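BtGH115A (Bacteroides thetaiotaomicron, PDB 5BY3) hydrolyses glycosidic bonds as a family GH115 4-O-methyl-alpha-glucuronidase with specificity for decorated arabinogalactans. Local coordinates at residues H494-F500 / V736-Q740; M569-L573 / V624-V628; Q577-K583 / K631-M637; W586-D590 / R627-K631. All coordinates share one frame; numbering follows the deposited sequence.

Overall arrangement
From the N terminus, residues 494-500 come first, at and after the end of helix 476-495. In interaction 1 they meet residues 736-740, where helix 730-738 ends, so this contact closes a loop of 235 residues. The other three contacts are nested inside that loop. Interactions 2 and 3 both start on helix 552-580 and reach the long loop between helix 587-603 and strand 646-647. They cross, because their segments alternate. Interaction 4 ties the start of helix 587-603 to the same loop. It is nested within interaction 3 and shares R627 and V628 with interaction 2. Interaction 1 joins the GH115 family region to the C-terminal domain.

Interaction 1 of 4, residues H494-F500 / V736-Q740; sequences HIRKPEF and VLRNQ
N739 lies flat against H494. N739 CB sits over one face of the H494 imidazole, 3.7 Å from the ring centroid. Its amide is stacked on the ring, with the two planes 12° apart. H494 CG is anti to the backbone N (chi1 -176°), which carries the ring to this side chain. The same amide reaches the end of helix 476-495: N739 ND2 donates to H494 O at 2.9 Å, in the carbonyl plane and on a lone pair. The N-H...O angle is 170°. Y372 holds the other end of the amide by a hydrogen bond to N739 OD1. A water bridges H494 NE2 and N739 O.

L737 packs against two flat groups. L737 CD2 lies over one face of the F500 ring, 3.6 Å from the centroid, while K497 CB covers the opposite face. L737 CB lies over the R496 guanidinium, 3.9 Å from R496 NH1. That guanidinium grips F500 O side-on: R496 NE is 2.9 Å away and R496 NH2 3.3 Å. A second water accepts from K497 N and probably donates to L737 O, in the last turn of helix 730-738.

Where the family region meets the C-terminal domain, two CH-pi contacts, N739 CB on H494 and L737 CD2 on F500, thus accompany a straight amide-to-carbonyl bond. H494 O, N739 OD1 and N739 ND2 have partners, and R496 ties the loop through F500 O.

Interaction 2 of 4, residues M569-L573 / V624-V628; sequences MNRKL and VFNRV
K572 reaches across from helix 552-580 and donates to two backbone carbonyls of the loop. K572 NZ is 2.8 Å from V624 O, which it meets in the carbonyl plane and on a lone pair. It is 2.9 Å from N626 O, which it meets from above the carbonyl plane. The chain bends at chi3 (82°), which turns the amine toward the two oxygens. Two bonds to main-chain acceptors thus fix the ammonium group, which is buried and probably charged. The K572 carbonyl has its own partner, since K572 O accepts from S589 OG.

Apolar groups pack beside the lysine. L573 divides its two methyls: L573 CD1 lies 4.1 Å from V624 CG2, and L573 CD2 lies 4.0 Å from V628 CG2. Nearby, the selenomethionine M569 comes to the edge of the F625 ring, with M569 CE 4.2 Å from F625 CD1. V624 CG1 sits over a face of that ring.

Helix 552-580 is tied here to the 3-10 segment 624-625 and to the loop that follows it on the way to strand 646-647. Helix 587-603 lies alongside, touching M569 through I596 and R627 through Y593. Helix 523-543 meets N570 and R571.

Interaction 3 of 4, residues Q577-K583 / K631-M637; sequences QLARHDK and KAATAPM
K631 begins the contact with its backbone. R580 CG lies 3.3 Å from K631 O, and the aliphatic parts of the two side chains cross, R580 CD standing 4.1 Å from K631 CD. The R580 guanidinium turns elsewhere, to a salt bridge with D518.

A633 N donates to R580 O at 2.9 Å, nearly straight (173°) but from above the carbonyl plane. A633 CB lies over the centre of one face of the H581 ring, 3.5 Å from the centroid. That ring sits at the end of helix 552-580, which finishes in a Schellman motif: K583 N bonds to L578 O, D582 N bonds to A579 O, and D582, with positive phi, is the C' residue. H581 ND1 donates to Q577 O at 3.1 Å, in the ring plane, so the imidazole is held in its rotation while the loop folds round it.

Past T634, A635 O comes to the edge of the ring near its plane, 3.2 Å from H581 NE2.

The selenomethionine M637 closes over the face opposite A633, with M637 CG 4.0 Å from the ring centroid. Its chain bends at chi2 and chi3 (72°), which brings M637 CE within 3.5 Å of Q577 NE2. The Q577 amide oxygen accepts from L519 N. M637 also touches L578, and I526 of helix 523-543.

Interaction 4 of 4, residues W586-D590 / R627-K631; sequences WEKSD and RVERK
R630 and D590 form a salt bridge. R630 NH2 donates to D590 OD2 at 2.7 Å, almost straight (166°). The carboxylate oxygen lies in the guanidinium plane and is met nearly along its C-O bond. E587 OE1 stands 4.0 Å from the same R630 NH2, too far for a salt bridge, though its charge may help hold the arginine. The other oxygen, D590 OD1, rests 3.4 Å from R627 CG, beside the aliphatic chain of R627. The guanidinium of R627 pairs with D594.

These acids belong to the first turns of helix 587-603, against which the loop runs in extended form without regular strand.

The R630 chain runs extended from CG to NE (chi3 -174°), which lays it along the indole of W586 and carries NH2 to D590. R630 CG and CD lie over the indole face. The guanidinium passes beyond it, with R630 CZ 3.5 Å from W586 CB. R630 CA makes a CH-pi contact, 3.9 Å from the centroid of the W586 six-membered ring. At the ring edge stand K631 O, 3.4 Å from W586 CZ2, and V628 CG1. A579 and R580 of helix 552-580 also touch W586.

Interaction 1 of 4, residues H494-F500 / V736-Q740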
loop_
_atom_site.group_PDB
_atom_site.type_symbol
_atom_site.label_atom_id
_atom_site.label_comp_id
_atom_site.label_asym_id
_atom_site.label_seq_id
_atom_site.Cartn_x
_atom_site.Cartn_y
_atom_site.Cartn_z
ATOM N N HIS A 494 8.288 -10.104 -7.127
ATOM C CA HIS A 494 6.974 -10.723 -7.324
ATOM C C HIS A 494 7.152 -12.237 -7.385
ATOM O O HIS A 494 6.362 -13.005 -6.836
ATOM C CB HIS A 494 6.376 -10.173 -8.624
ATOM C CG HIS A 494 4.981 -10.626 -8.937
ATOM N ND1 HIS A 494 3.861 -10.023 -8.399
ATOM C CD2 HIS A 494 4.517 -11.563 -9.808
ATOM C CE1 HIS A 494 2.771 -10.596 -8.895
ATOM N NE2 HIS A 494 3.137 -11.523 -9.763
ATOM N N ILE A 495 8.216 -12.662 -8.036
ATOM C CA ILE A 495 8.541 -14.070 -8.168
ATOM C C ILE A 495 8.859 -14.662 -6.796
ATOM O O ILE A 495 8.421 -15.749 -6.453
ATOM C CB ILE A 495 9.678 -14.235 -9.200
ATOM C CG1 ILE A 495 9.072 -13.952 -10.602
ATOM C CG2 ILE A 495 10.314 -15.622 -9.146
ATOM C CD1 ILE A 495 10.027 -13.899 -11.771
ATOM N N ARG A 496 9.595 -13.910 -6.000
ATOM C CA ARG A 496 9.893 -14.290 -4.650
ATOM C C ARG A 496 10.533 -13.083 -4.015
ATOM O O ARG A 496 11.573 -12.607 -4.463
ATOM C CB ARG A 496 10.837 -15.470 -4.628
ATOM C CG ARG A 496 10.820 -16.161 -3.289
ATOM C CD ARG A 496 9.882 -17.352 -3.314
ATOM N NE ARG A 496 9.818 -17.969 -1.985
ATOM C CZ ARG A 496 9.036 -18.998 -1.659
ATOM N NH1 ARG A 496 8.227 -19.539 -2.572
ATOM N NH2 ARG A 496 9.053 -19.457 -0.406
ATOM N N LYS A 497 9.851 -12.554 -3.012
ATOM C CA LYS A 497 10.323 -11.446 -2.200
ATOM C C LYS A 497 11.642 -11.795 -1.504
ATOM O O LYS A 497 11.905 -12.968 -1.218
ATOM C CB LYS A 497 9.271 -11.118 -1.159
ATOM C CG LYS A 497 8.029 -10.444 -1.725
ATOM C CD LYS A 497 7.079 -9.896 -0.664
ATOM C CE LYS A 497 6.337 -8.626 -1.121
ATOM N NZ LYS A 497 5.273 -8.784 -2.164
ATOM N N PRO A 498 12.482 -10.786 -1.236
ATOM C CA PRO A 498 13.686 -11.027 -0.429
ATOM C C PRO A 498 13.449 -11.844 0.837
ATOM O O PRO A 498 14.147 -12.830 1.052
ATOM C CB PRO A 498 14.134 -9.628 -0.072
ATOM C CG PRO A 498 13.793 -8.866 -1.317
ATOM C CD PRO A 498 12.466 -9.405 -1.764
ATOM N N GLU A 499 12.451 -11.450 1.621
ATOM C CA GLU A 499 12.070 -12.099 2.853
ATOM C C GLU A 499 11.582 -13.519 2.681
ATOM O O GLU A 499 11.710 -14.274 3.621
ATOM C CB GLU A 499 11.000 -11.274 3.583
ATOM C CG GLU A 499 11.446 -9.881 3.994
ATOM C CD GLU A 499 11.098 -8.825 2.961
ATOM O OE1 GLU A 499 10.993 -9.223 1.791
ATOM O OE2 GLU A 499 10.946 -7.597 3.301
ATOM N N PHE A 500 11.067 -13.904 1.503
ATOM C CA PHE A 500 10.678 -15.314 1.195
ATOM C C PHE A 500 11.800 -16.248 0.643
ATOM O O PHE A 500 11.545 -17.429 0.334
ATOM C CB PHE A 500 9.458 -15.410 0.240
ATOM C CG PHE A 500 8.308 -14.485 0.553
ATOM C CD1 PHE A 500 8.128 -13.904 1.819
ATOM C CD2 PHE A 500 7.352 -14.212 -0.459
ATOM C CE1 PHE A 500 7.054 -13.012 2.052
ATOM C CE2 PHE A 500 6.258 -13.365 -0.223
ATOM C CZ PHE A 500 6.103 -12.756 1.041
ATOM N N VAL A 736 0.409 -17.143 -2.268
ATOM C CA VAL A 736 0.861 -15.770 -2.022
ATOM C C VAL A 736 2.388 -15.599 -1.902
ATOM O O VAL A 736 2.898 -14.527 -2.135
ATOM C CB VAL A 736 0.168 -15.170 -0.784
ATOM C CG1 VAL A 736 -1.329 -15.051 -1.032
ATOM C CG2 VAL A 736 0.449 -15.996 0.471
ATOM N N LEU A 737 3.107 -16.661 -1.540
ATOM C CA LEU A 737 4.559 -16.629 -1.502
ATOM C C LEU A 737 5.182 -16.483 -2.910
ATOM O O LEU A 737 6.205 -15.804 -3.063
ATOM C CB LEU A 737 5.116 -17.901 -0.828
ATOM C CG LEU A 737 5.119 -18.028 0.713
ATOM C CD1 LEU A 737 5.533 -19.419 1.228
ATOM C CD2 LEU A 737 5.951 -16.965 1.430
ATOM N N ARG A 738 4.575 -17.139 -3.904
ATOM C CA ARG A 738 5.107 -17.213 -5.260
ATOM C C ARG A 738 4.327 -16.325 -6.239
ATOM O O ARG A 738 4.678 -16.221 -7.411
ATOM C CB ARG A 738 5.140 -18.680 -5.762
ATOM C CG ARG A 738 3.772 -19.247 -6.020
ATOM C CD ARG A 738 3.767 -20.744 -6.154
ATOM N NE ARG A 738 2.380 -21.116 -6.134
ATOM C CZ ARG A 738 1.898 -22.311 -5.786
ATOM N NH1 ARG A 738 2.713 -23.316 -5.442
ATOM N NH2 ARG A 738 0.582 -22.476 -5.788
ATOM N N ASN A 739 3.266 -15.698 -5.731
ATOM C CA ASN A 739 2.298 -14.946 -6.526
ATOM C C ASN A 739 1.843 -15.688 -7.803
ATOM O O ASN A 739 1.678 -15.084 -8.860
ATOM C CB ASN A 739 2.832 -13.550 -6.844
ATOM C CG ASN A 739 2.855 -12.666 -5.631
ATOM O OD1 ASN A 739 1.804 -12.307 -5.060
ATOM N ND2 ASN A 739 4.059 -12.337 -5.188
ATOM N N GLN A 740 1.647 -16.994 -7.703
ATOM C CA GLN A 740 0.905 -17.701 -8.748
ATOM C C GLN A 740 0.070 -18.801 -8.139
ATOM O O GLN A 740 0.581 -19.577 -7.295
ATOM C CB GLN A 740 1.828 -18.355 -9.785
ATOM C CG GLN A 740 2.687 -17.427 -10.611
ATOM C CD GLN A 740 3.438 -18.146 -11.685
ATOM O OE1 GLN A 740 4.001 -19.207 -11.456
ATOM N NE2 GLN A 740 3.435 -17.587 -12.876
HETATM O O HOH W 1 1.898 -13.660 -11.116
HETATM O O HOH W 2 7.025 -13.268 -3.562
#

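Interaction 2 of 4, residues M569-L573 / V624-V628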
loop_
_atom_site.group_PDB
_atom_site.type_symbol
_atom_site.label_atom_id
_atom_site.label_comp_id
_atom_site.label_asym_id
_atom_site.label_seq_id
_atom_site.Cartn_x
_atom_site.Cartn_y
_atom_site.Cartn_z
HETATM N N MSE A 569 20.511 -10.240 -0.638
HETATM C CA MSE A 569 19.648 -11.264 -0.032
HETATM C C MSE A 569 19.573 -12.448 -0.938
HETATM O O MSE A 569 19.695 -13.591 -0.482
HETATM C CB MSE A 569 18.236 -10.717 0.251
HETATM C CG MSE A 569 17.352 -11.551 1.194
HETATM SE SE MSE A 569 18.045 -11.789 3.043
HETATM C CE MSE A 569 18.326 -10.113 4.019
ATOM N N ASN A 570 19.364 -12.211 -2.236
ATOM C CA ASN A 570 19.330 -13.335 -3.169
ATOM C C ASN A 570 20.676 -14.051 -3.211
ATOM O O ASN A 570 20.740 -15.268 -3.121
ATOM C CB ASN A 570 18.776 -12.913 -4.521
ATOM C CG ASN A 570 17.256 -12.847 -4.511
ATOM O OD1 ASN A 570 16.594 -13.690 -5.120
ATOM N ND2 ASN A 570 16.683 -11.849 -3.793
ATOM N N ARG A 571 21.750 -13.281 -3.262
ATOM C CA ARG A 571 23.112 -13.831 -3.144
ATOM C C ARG A 571 23.306 -14.683 -1.906
ATOM O O ARG A 571 23.797 -15.792 -2.012
ATOM C CB ARG A 571 24.150 -12.707 -3.180
ATOM C CG ARG A 571 24.253 -12.049 -4.549
ATOM C CD ARG A 571 25.628 -11.461 -4.783
ATOM N NE ARG A 571 25.742 -10.960 -6.147
ATOM C CZ ARG A 571 26.566 -9.990 -6.539
ATOM N NH1 ARG A 571 27.366 -9.369 -5.677
ATOM N NH2 ARG A 571 26.551 -9.620 -7.802
ATOM N N LYS A 572 22.907 -14.164 -0.740
ATOM C CA LYS A 572 23.147 -14.844 0.531
ATOM C C LYS A 572 22.478 -16.203 0.546
ATOM O O LYS A 572 23.093 -17.227 0.934
ATOM C CB LYS A 572 22.643 -14.013 1.725
ATOM C CG LYS A 572 22.948 -14.617 3.122
ATOM C CD LYS A 572 22.199 -13.883 4.232
ATOM C CE LYS A 572 20.741 -14.349 4.381
ATOM N NZ LYS A 572 20.062 -13.654 5.504
ATOM N N LEU A 573 21.224 -16.204 0.111
ATOM C CA LEU A 573 20.402 -17.396 0.169
ATOM C C LEU A 573 20.630 -18.298 -1.043
ATOM O O LEU A 573 20.609 -19.518 -0.898
ATOM C CB LEU A 573 18.896 -17.029 0.425
ATOM C CG LEU A 573 18.752 -16.545 1.889
ATOM C CD1 LEU A 573 17.872 -15.327 2.084
ATOM C CD2 LEU A 573 18.367 -17.670 2.831
ATOM N N VAL A 624 15.356 -16.405 8.493
ATOM C CA VAL A 624 15.748 -15.983 7.151
ATOM C C VAL A 624 16.772 -14.809 7.127
ATOM O O VAL A 624 17.585 -14.766 6.185
ATOM C CB VAL A 624 14.502 -15.726 6.250
ATOM C CG1 VAL A 624 13.807 -14.418 6.594
ATOM C CG2 VAL A 624 14.853 -15.729 4.770
ATOM N N PHE A 625 16.757 -13.901 8.129
ATOM C CA PHE A 625 17.650 -12.727 8.113
ATOM C C PHE A 625 19.046 -12.978 8.699
ATOM O O PHE A 625 19.901 -12.079 8.690
ATOM C CB PHE A 625 17.021 -11.504 8.830
ATOM C CG PHE A 625 15.664 -11.115 8.314
ATOM C CD1 PHE A 625 15.502 -10.559 7.029
ATOM C CD2 PHE A 625 14.535 -11.318 9.085
ATOM C CE1 PHE A 625 14.246 -10.218 6.539
ATOM C CE2 PHE A 625 13.266 -10.963 8.595
ATOM C CZ PHE A 625 13.126 -10.407 7.336
ATOM N N ASN A 626 19.270 -14.168 9.242
ATOM C CA ASN A 626 20.556 -14.509 9.859
ATOM C C ASN A 626 21.615 -14.900 8.820
ATOM O O ASN A 626 21.275 -15.136 7.661
ATOM C CB ASN A 626 20.363 -15.696 10.811
ATOM C CG ASN A 626 19.548 -15.351 12.038
ATOM O OD1 ASN A 626 18.850 -16.213 12.572
ATOM N ND2 ASN A 626 19.639 -14.099 12.502
ATOM N N ARG A 627 22.890 -15.031 9.227
ATOM C CA ARG A 627 23.828 -15.775 8.356
ATOM C C ARG A 627 23.253 -17.162 8.281
ATOM O O ARG A 627 22.622 -17.629 9.230
ATOM C CB ARG A 627 25.230 -15.884 8.894
ATOM C CG ARG A 627 26.071 -14.655 8.772
ATOM C CD ARG A 627 27.335 -14.798 9.635
ATOM N NE ARG A 627 28.085 -13.542 9.585
ATOM C CZ ARG A 627 28.021 -12.564 10.492
ATOM N NH1 ARG A 627 27.244 -12.651 11.586
ATOM N NH2 ARG A 627 28.738 -11.463 10.284
ATOM N N VAL A 628 23.485 -17.818 7.155
ATOM C CA VAL A 628 22.920 -19.134 6.929
ATOM C C VAL A 628 23.721 -20.243 7.644
ATOM O O VAL A 628 24.959 -20.335 7.513
ATOM C CB VAL A 628 22.781 -19.415 5.417
ATOM C CG1 VAL A 628 22.254 -20.811 5.179
ATOM C CG2 VAL A 628 21.831 -18.420 4.788
#

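Interaction 3 of 4, residues Q577-K583 / K631-M637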
loop_
_atom_site.group_PDB
_atom_site.type_symbol
_atom_site.label_atom_id
_atom_site.label_comp_id
_atom_site.label_asym_id
_atom_site.label_seq_id
_atom_site.Cartn_x
_atom_site.Cartn_y
_atom_site.Cartn_z
ATOM N N GLN A 577 22.353 -22.051 -1.110
ATOM C CA GLN A 577 21.704 -23.232 -1.686
ATOM C C GLN A 577 22.688 -24.011 -2.575
ATOM O O GLN A 577 22.743 -25.249 -2.512
ATOM C CB GLN A 577 20.425 -22.874 -2.441
ATOM C CG GLN A 577 19.854 -24.020 -3.269
ATOM C CD GLN A 577 18.395 -23.847 -3.613
ATOM O OE1 GLN A 577 17.700 -23.004 -3.046
ATOM N NE2 GLN A 577 17.915 -24.656 -4.534
ATOM N N LEU A 578 23.452 -23.280 -3.396
ATOM C CA LEU A 578 24.512 -23.882 -4.220
ATOM C C LEU A 578 25.595 -24.512 -3.350
ATOM O O LEU A 578 26.061 -25.592 -3.686
ATOM C CB LEU A 578 25.118 -22.883 -5.187
ATOM C CG LEU A 578 24.217 -22.268 -6.254
ATOM C CD1 LEU A 578 24.954 -21.105 -6.871
ATOM C CD2 LEU A 578 23.748 -23.271 -7.296
ATOM N N ALA A 579 25.914 -23.877 -2.214
ATOM C CA ALA A 579 26.907 -24.371 -1.253
ATOM C C ALA A 579 26.543 -25.679 -0.545
ATOM O O ALA A 579 27.400 -26.551 -0.417
ATOM C CB ALA A 579 27.246 -23.292 -0.232
ATOM N N ARG A 580 25.298 -25.794 -0.065
ATOM C CA ARG A 580 24.733 -27.054 0.459
ATOM C C ARG A 580 24.945 -28.221 -0.483
ATOM O O ARG A 580 25.139 -29.341 -0.029
ATOM C CB ARG A 580 23.208 -26.929 0.719
ATOM C CG ARG A 580 22.828 -26.185 2.000
ATOM C CD ARG A 580 21.362 -26.394 2.382
ATOM N NE ARG A 580 20.411 -25.774 1.439
ATOM C CZ ARG A 580 20.016 -24.505 1.484
ATOM N NH1 ARG A 580 20.484 -23.662 2.414
ATOM N NH2 ARG A 580 19.162 -24.062 0.582
ATOM N N HIS A 581 24.830 -27.971 -1.792
ATOM C CA HIS A 581 25.013 -29.021 -2.799
ATOM C C HIS A 581 26.442 -29.063 -3.393
ATOM O O HIS A 581 26.642 -29.659 -4.443
ATOM C CB HIS A 581 23.965 -28.899 -3.928
ATOM C CG HIS A 581 22.564 -29.168 -3.485
ATOM N ND1 HIS A 581 21.748 -28.182 -2.956
ATOM C CD2 HIS A 581 21.831 -30.306 -3.493
ATOM C CE1 HIS A 581 20.575 -28.707 -2.648
ATOM N NE2 HIS A 581 20.595 -29.991 -2.973
ATOM N N ASP A 582 27.419 -28.442 -2.717
ATOM C CA ASP A 582 28.850 -28.608 -3.035
ATOM C C ASP A 582 29.146 -28.035 -4.430
ATOM O O ASP A 582 29.929 -28.596 -5.207
ATOM C CB ASP A 582 29.233 -30.111 -2.921
ATOM C CG ASP A 582 30.652 -30.346 -2.421
ATOM O OD1 ASP A 582 30.938 -30.010 -1.244
ATOM O OD2 ASP A 582 31.465 -30.912 -3.197
ATOM N N LYS A 583 28.491 -26.916 -4.735
ATOM C CA LYS A 583 28.595 -26.261 -6.046
ATOM C C LYS A 583 29.066 -24.803 -5.942
ATOM O O LYS A 583 29.115 -24.080 -6.968
ATOM C CB LYS A 583 27.253 -26.318 -6.781
ATOM C CG LYS A 583 26.715 -27.712 -6.900
ATOM C CD LYS A 583 25.920 -27.940 -8.154
ATOM C CE LYS A 583 26.303 -29.313 -8.685
ATOM N NZ LYS A 583 25.116 -30.013 -9.227
ATOM N N LYS A 631 25.475 -26.620 6.320
ATOM C CA LYS A 631 25.082 -28.025 6.404
ATOM C C LYS A 631 25.054 -28.538 4.984
ATOM O O LYS A 631 24.867 -27.757 4.066
ATOM C CB LYS A 631 23.743 -28.196 7.182
ATOM C CG LYS A 631 22.543 -28.849 6.504
ATOM C CD LYS A 631 21.434 -27.827 6.258
ATOM C CE LYS A 631 20.083 -28.490 6.020
ATOM N NZ LYS A 631 18.986 -27.613 6.532
ATOM N N ALA A 632 25.285 -29.835 4.807
ATOM C CA ALA A 632 25.316 -30.441 3.481
ATOM C C ALA A 632 23.947 -30.982 3.147
ATOM O O ALA A 632 23.295 -31.590 3.986
ATOM C CB ALA A 632 26.387 -31.540 3.381
ATOM N N ALA A 633 23.522 -30.745 1.910
ATOM C CA ALA A 633 22.245 -31.208 1.404
ATOM C C ALA A 633 22.216 -32.726 1.445
ATOM O O ALA A 633 23.269 -33.379 1.299
ATOM C CB ALA A 633 22.049 -30.713 -0.022
ATOM N N THR A 634 21.021 -33.279 1.666
ATOM C CA THR A 634 20.794 -34.726 1.518
ATOM C C THR A 634 20.330 -34.986 0.083
ATOM O O THR A 634 21.037 -35.648 -0.699
ATOM C CB THR A 634 19.778 -35.303 2.528
ATOM O OG1 THR A 634 19.857 -34.583 3.762
ATOM C CG2 THR A 634 20.062 -36.792 2.785
ATOM N N ALA A 635 19.176 -34.424 -0.268
ATOM C CA ALA A 635 18.607 -34.563 -1.608
ATOM C C ALA A 635 19.482 -33.917 -2.713
ATOM O O ALA A 635 20.347 -33.104 -2.407
ATOM C CB ALA A 635 17.207 -33.977 -1.620
ATOM N N PRO A 636 19.263 -34.288 -3.997
ATOM C CA PRO A 636 19.869 -33.513 -5.095
ATOM C C PRO A 636 19.106 -32.212 -5.402
ATOM O O PRO A 636 18.122 -31.916 -4.746
ATOM C CB PRO A 636 19.791 -34.468 -6.294
ATOM C CG PRO A 636 18.674 -35.402 -5.986
ATOM C CD PRO A 636 18.585 -35.508 -4.489
HETATM N N MSE A 637 19.562 -31.454 -6.416
HETATM C CA MSE A 637 18.988 -30.187 -6.890
HETATM C C MSE A 637 17.839 -30.525 -7.764
HETATM O O MSE A 637 17.839 -31.565 -8.419
HETATM C CB MSE A 637 19.926 -29.355 -7.776
HETATM C CG MSE A 637 21.269 -29.097 -7.104
HETATM SE SE MSE A 637 21.871 -27.235 -7.232
HETATM C CE MSE A 637 20.557 -26.478 -5.971
#

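Interaction 4 of 4, residues W586-D590 / R627-K631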
loop_
_atom_site.group_PDB
_atom_site.type_symbol
_atom_site.label_atom_id
_atom_site.label_comp_id
_atom_site.label_asym_id
_atom_site.label_seq_id
_atom_site.Cartn_x
_atom_site.Cartn_y
_atom_site.Cartn_z
ATOM N N TRP A 586 30.759 -21.438 0.709
ATOM C CA TRP A 586 29.965 -20.841 1.771
ATOM C C TRP A 586 30.323 -19.410 2.149
ATOM O O TRP A 586 29.472 -18.664 2.670
ATOM C CB TRP A 586 30.067 -21.712 3.004
ATOM C CG TRP A 586 29.194 -22.913 2.956
ATOM C CD1 TRP A 586 29.579 -24.204 2.722
ATOM C CD2 TRP A 586 27.768 -22.937 3.162
ATOM N NE1 TRP A 586 28.479 -25.033 2.775
ATOM C CE2 TRP A 586 27.358 -24.290 3.054
ATOM C CE3 TRP A 586 26.799 -21.943 3.428
ATOM C CZ2 TRP A 586 26.006 -24.684 3.190
ATOM C CZ3 TRP A 586 25.452 -22.340 3.604
ATOM C CH2 TRP A 586 25.072 -23.693 3.468
ATOM N N GLU A 587 31.580 -19.047 1.897
ATOM C CA GLU A 587 32.083 -17.724 2.198
ATOM C C GLU A 587 31.383 -16.636 1.381
ATOM O O GLU A 587 31.240 -15.512 1.846
ATOM C CB GLU A 587 33.603 -17.672 2.046
ATOM C CG GLU A 587 34.355 -18.008 3.339
ATOM C CD GLU A 587 34.402 -16.862 4.373
ATOM O OE1 GLU A 587 34.697 -17.142 5.560
ATOM O OE2 GLU A 587 34.153 -15.681 4.025
ATOM N N LYS A 588 30.925 -16.983 0.184
ATOM C CA LYS A 588 30.184 -16.034 -0.647
ATOM C C LYS A 588 28.843 -15.645 0.008
ATOM O O LYS A 588 28.396 -14.485 -0.101
ATOM C CB LYS A 588 29.944 -16.606 -2.036
ATOM C CG LYS A 588 31.190 -16.742 -2.881
ATOM C CD LYS A 588 30.820 -16.667 -4.341
ATOM C CE LYS A 588 31.873 -15.891 -5.131
ATOM N NZ LYS A 588 31.690 -16.063 -6.604
ATOM N N SER A 589 28.244 -16.604 0.724
ATOM C CA SER A 589 26.979 -16.381 1.433
ATOM C C SER A 589 27.164 -15.420 2.579
ATOM O O SER A 589 26.372 -14.478 2.749
ATOM C CB SER A 589 26.393 -17.689 1.935
ATOM O OG SER A 589 25.217 -17.434 2.666
ATOM N N ASP A 590 28.220 -15.661 3.356
ATOM C CA ASP A 590 28.604 -14.773 4.445
ATOM C C ASP A 590 28.964 -13.381 3.934
ATOM O O ASP A 590 28.554 -12.386 4.528
ATOM C CB ASP A 590 29.708 -15.392 5.318
ATOM C CG ASP A 590 29.180 -16.509 6.275
ATOM O OD1 ASP A 590 28.000 -16.477 6.709
ATOM O OD2 ASP A 590 29.964 -17.421 6.618
ATOM N N ARG A 627 22.890 -15.031 9.227
ATOM C CA ARG A 627 23.828 -15.775 8.356
ATOM C C ARG A 627 23.253 -17.162 8.281
ATOM O O ARG A 627 22.622 -17.629 9.230
ATOM C CB ARG A 627 25.230 -15.884 8.894
ATOM C CG ARG A 627 26.071 -14.655 8.772
ATOM C CD ARG A 627 27.335 -14.798 9.635
ATOM N NE ARG A 627 28.085 -13.542 9.585
ATOM C CZ ARG A 627 28.021 -12.564 10.492
ATOM N NH1 ARG A 627 27.244 -12.651 11.586
ATOM N NH2 ARG A 627 28.738 -11.463 10.284
ATOM N N VAL A 628 23.485 -17.818 7.155
ATOM C CA VAL A 628 22.920 -19.134 6.929
ATOM C C VAL A 628 23.721 -20.243 7.644
ATOM O O VAL A 628 24.959 -20.335 7.513
ATOM C CB VAL A 628 22.781 -19.415 5.417
ATOM C CG1 VAL A 628 22.254 -20.811 5.179
ATOM C CG2 VAL A 628 21.831 -18.420 4.788
ATOM N N GLU A 629 22.998 -21.087 8.373
ATOM C CA GLU A 629 23.536 -22.343 8.936
ATOM C C GLU A 629 24.142 -23.249 7.842
ATOM O O GLU A 629 23.459 -23.692 6.916
ATOM C CB GLU A 629 22.431 -23.072 9.718
ATOM C CG GLU A 629 22.893 -24.143 10.704
ATOM C CD GLU A 629 21.746 -25.010 11.241
ATOM O OE1 GLU A 629 20.640 -25.042 10.627
ATOM O OE2 GLU A 629 21.958 -25.679 12.286
ATOM N N ARG A 630 25.437 -23.509 7.967
ATOM C CA ARG A 630 26.163 -24.410 7.074
ATOM C C ARG A 630 25.864 -25.898 7.362
ATOM O O ARG A 630 25.974 -26.368 8.505
ATOM C CB ARG A 630 27.658 -24.137 7.188
ATOM C CG ARG A 630 28.051 -22.683 6.930
ATOM C CD ARG A 630 29.529 -22.595 6.622
ATOM N NE ARG A 630 29.990 -21.220 6.515
ATOM C CZ ARG A 630 31.225 -20.870 6.158
ATOM N NH1 ARG A 630 32.153 -21.795 5.856
ATOM N NH2 ARG A 630 31.530 -19.580 6.091
ATOM N N LYS A 631 25.475 -26.620 6.320
ATOM C CA LYS A 631 25.082 -28.025 6.404
ATOM C C LYS A 631 25.054 -28.538 4.984
ATOM O O LYS A 631 24.867 -27.757 4.066
ATOM C CB LYS A 631 23.743 -28.196 7.182
ATOM C CG LYS A 631 22.543 -28.849 6.504
ATOM C CD LYS A 631 21.434 -27.827 6.258
ATOM C CE LYS A 631 20.083 -28.490 6.020
ATOM N NZ LYS A 631 18.986 -27.613 6.532
#